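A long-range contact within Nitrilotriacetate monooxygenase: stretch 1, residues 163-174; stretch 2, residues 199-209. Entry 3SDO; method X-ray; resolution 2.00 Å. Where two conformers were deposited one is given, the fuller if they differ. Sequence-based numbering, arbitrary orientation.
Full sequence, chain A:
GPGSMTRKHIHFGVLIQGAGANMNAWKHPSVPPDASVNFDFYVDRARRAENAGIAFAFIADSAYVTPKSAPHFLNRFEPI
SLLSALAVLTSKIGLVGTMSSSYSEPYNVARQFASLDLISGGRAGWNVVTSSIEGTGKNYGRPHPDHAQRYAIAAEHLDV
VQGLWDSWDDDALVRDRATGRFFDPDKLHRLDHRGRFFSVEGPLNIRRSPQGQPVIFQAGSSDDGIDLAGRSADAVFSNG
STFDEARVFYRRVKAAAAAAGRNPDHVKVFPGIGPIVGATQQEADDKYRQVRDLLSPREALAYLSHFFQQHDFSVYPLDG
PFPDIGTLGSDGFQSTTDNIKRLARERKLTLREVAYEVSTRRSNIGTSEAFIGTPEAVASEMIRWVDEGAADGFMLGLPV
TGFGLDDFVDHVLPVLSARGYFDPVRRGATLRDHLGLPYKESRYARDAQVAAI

Stretch 1, residues 163-174: GLWDSWDDDALV
Stretch 2 (199-209) SVEGPLNIRRS

Stretch 1 begins in a helix carried over from earlier in the chain and continues as loop, with a type I turn from Asp-169 to Ala-172; stretch 2 leaves a strand at 199-200, then continues as loop past stretch 1, bending at Glu-201 (phi/psi -78/-42) and Asn-205 (-105/32). The chains advance broadly in the same sense: CA atoms pair Leu-164 with Leu-204 (5.4 Å), Trp-168 with Arg-207 (5.4 Å) and Asp-170 with Arg-208 (6.3 Å), while Ser-167 with Pro-203 (5.3 Å) steps back one residue relative to the first pair.

Leu-164 (m, t) brings CD2 to 4.0 Å from Val-200 CG1 and 3.9 Å from Gly-202 CA. Gly-202 has phi 70°, and a CB there would sit tightly, 3.3 Å from Leu-164 CD2. A cis peptide precedes Pro-203. Leu-204 (t, p) points toward stretch 1, its CD2 3.9 Å from Trp-165 CD1 at the indole edge.

Ser-167 in m lets OG donate to Leu-164 O (2.6 Å) while accepting from Leu-204 N (2.8 Å). Trp-168, chi1 m and chi2 95°, directs NE1 to Leu-204 O (2.8 Å), so both backbone polar groups of Leu-204 are met by side chains.

Arg-208 (m, t, p, chi4 -109°) spreads its positive guanidinium between two m aspartate carboxylates, forming two salt bridges: NE and NH2 each hydrogen-bond Asp-166 OD1 at 3.0 Å, and NH1 hydrogen-bonds Asp-170 OD1 at 3.0 Å, both OD1 atoms lying near its plane. Arg-207 (p, t, m, chi4 157°) instead turns NE to Arg-208 O (2.8 Å). Water 3 links Trp-168 O (2.8 Å) to Arg-208 N (2.9 Å).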

# COMPACT_ATOMS: atom_id res chain seq x y z
N GLY A 163 17.36 9.13 -5.52
CA GLY A 163 17.64 9.66 -6.84
C GLY A 163 16.40 9.82 -7.69
O GLY A 163 16.19 10.87 -8.33
N LEU A 164 15.55 8.80 -7.71
CA LEU A 164 14.28 8.88 -8.47
C LEU A 164 13.36 9.97 -7.95
O LEU A 164 12.67 10.65 -8.73
CB LEU A 164 13.54 7.54 -8.45
CG LEU A 164 14.18 6.41 -9.24
CD1 LEU A 164 13.52 5.09 -8.87
CD2 LEU A 164 14.07 6.64 -10.75
N TRP A 165 13.37 10.16 -6.64
CA TRP A 165 12.55 11.20 -6.02
C TRP A 165 13.00 12.61 -6.40
O TRP A 165 12.27 13.56 -6.18
CB TRP A 165 12.52 11.08 -4.48
CG TRP A 165 11.65 9.97 -3.97
CD1 TRP A 165 10.56 9.40 -4.61
CD2 TRP A 165 11.76 9.30 -2.70
NE1 TRP A 165 10.01 8.42 -3.81
CE2 TRP A 165 10.73 8.34 -2.64
CE3 TRP A 165 12.64 9.41 -1.62
CZ2 TRP A 165 10.55 7.50 -1.53
CZ3 TRP A 165 12.46 8.57 -0.51
CH2 TRP A 165 11.43 7.64 -0.47
N ASP A 166 14.21 12.77 -6.94
CA ASP A 166 14.63 14.08 -7.42
C ASP A 166 14.48 14.24 -8.94
O ASP A 166 15.05 15.15 -9.52
CB ASP A 166 16.07 14.37 -6.94
CG ASP A 166 16.12 14.74 -5.45
OD1 ASP A 166 15.05 14.90 -4.82
OD2 ASP A 166 17.25 14.92 -4.90
N SER A 167 13.66 13.38 -9.57
CA SER A 167 13.45 13.43 -11.02
C SER A 167 12.91 14.78 -11.47
O SER A 167 13.39 15.35 -12.47
CB SER A 167 12.47 12.35 -11.47
OG SER A 167 12.99 11.05 -11.27
N TRP A 168 11.94 15.27 -10.71
CA TRP A 168 11.16 16.47 -11.07
C TRP A 168 11.45 17.65 -10.16
O TRP A 168 11.06 17.63 -9.00
CB TRP A 168 9.67 16.14 -10.97
CG TRP A 168 9.17 15.26 -12.09
CD1 TRP A 168 9.04 13.89 -12.08
CD2 TRP A 168 8.73 15.69 -13.35
NE1 TRP A 168 8.58 13.45 -13.28
CE2 TRP A 168 8.37 14.54 -14.09
CE3 TRP A 168 8.63 16.95 -13.96
CZ2 TRP A 168 7.91 14.61 -15.39
CZ3 TRP A 168 8.16 17.01 -15.25
CH2 TRP A 168 7.82 15.85 -15.96
N ASP A 169 12.11 18.69 -10.66
CA ASP A 169 12.30 19.88 -9.83
C ASP A 169 10.94 20.35 -9.33
O ASP A 169 9.93 20.21 -10.01
CB ASP A 169 12.94 21.05 -10.58
CG ASP A 169 14.38 20.79 -11.02
OD1 ASP A 169 15.02 19.77 -10.64
OD2 ASP A 169 14.87 21.66 -11.77
N ASP A 170 10.94 20.96 -8.15
CA ASP A 170 9.70 21.43 -7.51
C ASP A 170 8.89 22.37 -8.43
O ASP A 170 7.66 22.42 -8.36
CB ASP A 170 10.02 22.13 -6.19
CG ASP A 170 10.59 21.18 -5.15
OD1 ASP A 170 10.28 19.96 -5.19
OD2 ASP A 170 11.33 21.68 -4.25
N ASP A 171 9.58 23.07 -9.32
CA ASP A 171 8.95 24.07 -10.20
C ASP A 171 8.90 23.64 -11.69
O ASP A 171 8.66 24.47 -12.57
CB ASP A 171 9.66 25.44 -10.04
CG ASP A 171 11.19 25.37 -10.24
OD1 ASP A 171 11.77 24.28 -10.46
OD2 ASP A 171 11.83 26.43 -10.16
N ALA A 172 9.08 22.34 -11.96
CA ALA A 172 9.23 21.85 -13.33
C ALA A 172 7.93 21.88 -14.10
O ALA A 172 7.94 22.05 -15.32
CB ALA A 172 9.79 20.42 -13.34
N LEU A 173 6.81 21.71 -13.41
CA LEU A 173 5.51 21.54 -14.07
C LEU A 173 4.84 22.90 -14.28
O LEU A 173 4.09 23.39 -13.42
CB LEU A 173 4.62 20.57 -13.29
CG LEU A 173 5.11 19.12 -13.33
CD1 LEU A 173 4.38 18.28 -12.30
CD2 LEU A 173 4.90 18.55 -14.72
N VAL A 174 5.11 23.49 -15.44
CA VAL A 174 4.74 24.88 -15.70
C VAL A 174 3.25 25.01 -16.06
O VAL A 174 2.58 25.94 -15.62
CB VAL A 174 5.62 25.48 -16.83
CG1 VAL A 174 5.08 26.84 -17.27
CG2 VAL A 174 7.06 25.59 -16.36
N SER A 199 20.10 -1.55 -11.87
CA SER A 199 20.22 -0.69 -13.05
C SER A 199 18.86 -0.05 -13.33
O SER A 199 17.91 -0.75 -13.71
CB SER A 199 20.69 -1.50 -14.26
OG SER A 199 21.98 -2.03 -14.01
N VAL A 200 18.78 1.27 -13.14
CA VAL A 200 17.52 2.03 -13.23
C VAL A 200 17.76 3.40 -13.90
O VAL A 200 18.47 4.25 -13.36
CB VAL A 200 16.89 2.24 -11.83
CG1 VAL A 200 15.60 3.12 -11.91
CG2 VAL A 200 16.62 0.89 -11.15
N GLU A 201 17.16 3.59 -15.06
CA GLU A 201 17.40 4.79 -15.84
C GLU A 201 16.64 6.00 -15.31
O GLU A 201 17.18 7.11 -15.27
CB GLU A 201 17.04 4.53 -17.30
CG GLU A 201 17.31 5.66 -18.25
CD GLU A 201 16.98 5.27 -19.67
OE1 GLU A 201 17.79 4.54 -20.27
OE2 GLU A 201 15.89 5.65 -20.15
N GLY A 202 15.38 5.79 -14.92
CA GLY A 202 14.49 6.91 -14.60
C GLY A 202 14.14 7.65 -15.87
O GLY A 202 14.42 7.16 -16.96
N PRO A 203 13.49 8.82 -15.76
CA PRO A 203 13.05 9.47 -14.55
C PRO A 203 11.82 8.79 -13.95
O PRO A 203 11.19 7.94 -14.59
CB PRO A 203 12.65 10.87 -15.02
CG PRO A 203 12.86 10.92 -16.51
CD PRO A 203 12.99 9.51 -16.96
N LEU A 204 11.50 9.19 -12.73
CA LEU A 204 10.24 8.83 -12.11
C LEU A 204 9.09 9.57 -12.77
O LEU A 204 9.29 10.69 -13.30
CB LEU A 204 10.29 9.19 -10.62
CG LEU A 204 9.32 8.45 -9.70
CD1 LEU A 204 9.56 6.92 -9.72
CD2 LEU A 204 9.43 8.96 -8.29
N ASN A 205 7.88 8.98 -12.71
CA ASN A 205 6.68 9.57 -13.31
C ASN A 205 5.72 10.17 -12.29
O ASN A 205 4.50 10.20 -12.48
CB ASN A 205 5.97 8.58 -14.25
CG ASN A 205 5.51 7.32 -13.55
OD1 ASN A 205 5.76 7.12 -12.37
ND2 ASN A 205 4.83 6.45 -14.30
N ILE A 206 6.28 10.69 -11.20
CA ILE A 206 5.51 11.47 -10.23
C ILE A 206 6.43 12.50 -9.58
O ILE A 206 7.65 12.27 -9.42
CB ILE A 206 4.83 10.57 -9.20
CG1 ILE A 206 3.90 11.39 -8.30
CG2 ILE A 206 5.89 9.80 -8.38
CD1 ILE A 206 3.01 10.53 -7.39
N ARG A 207 5.84 13.64 -9.24
CA ARG A 207 6.58 14.79 -8.72
C ARG A 207 6.91 14.64 -7.23
O ARG A 207 6.53 13.65 -6.58
CB ARG A 207 5.77 16.07 -8.94
CG ARG A 207 4.43 16.11 -8.19
CD ARG A 207 3.95 17.53 -8.10
NE ARG A 207 4.85 18.31 -7.25
CZ ARG A 207 4.99 19.62 -7.29
NH1 ARG A 207 4.27 20.35 -8.15
NH2 ARG A 207 5.86 20.22 -6.47
N ARG A 208 7.55 15.68 -6.69
CA ARG A 208 7.96 15.75 -5.28
C ARG A 208 6.81 16.34 -4.45
O ARG A 208 5.99 17.04 -4.97
CB ARG A 208 9.23 16.59 -5.15
CG ARG A 208 10.37 16.07 -6.02
CD ARG A 208 11.64 16.93 -5.99
NE ARG A 208 12.55 16.53 -4.93
CZ ARG A 208 12.81 17.22 -3.82
NH1 ARG A 208 12.21 18.37 -3.57
NH2 ARG A 208 13.67 16.72 -2.94
N SER A 209 6.77 16.02 -3.15
CA SER A 209 5.70 16.43 -2.23
C SER A 209 5.97 17.77 -1.56
O SER A 209 7.03 18.37 -1.76
CB SER A 209 5.53 15.36 -1.13
OG SER A 209 6.59 15.43 -0.18
O HOH W 1 10.27 13.49 -8.74
O HOH W 2 9.26 12.04 -6.34
O HOH W 3 8.45 18.09 -8.01
O HOH W 4 7.58 19.74 -4.15
O HOH W 5 4.50 23.05 -7.53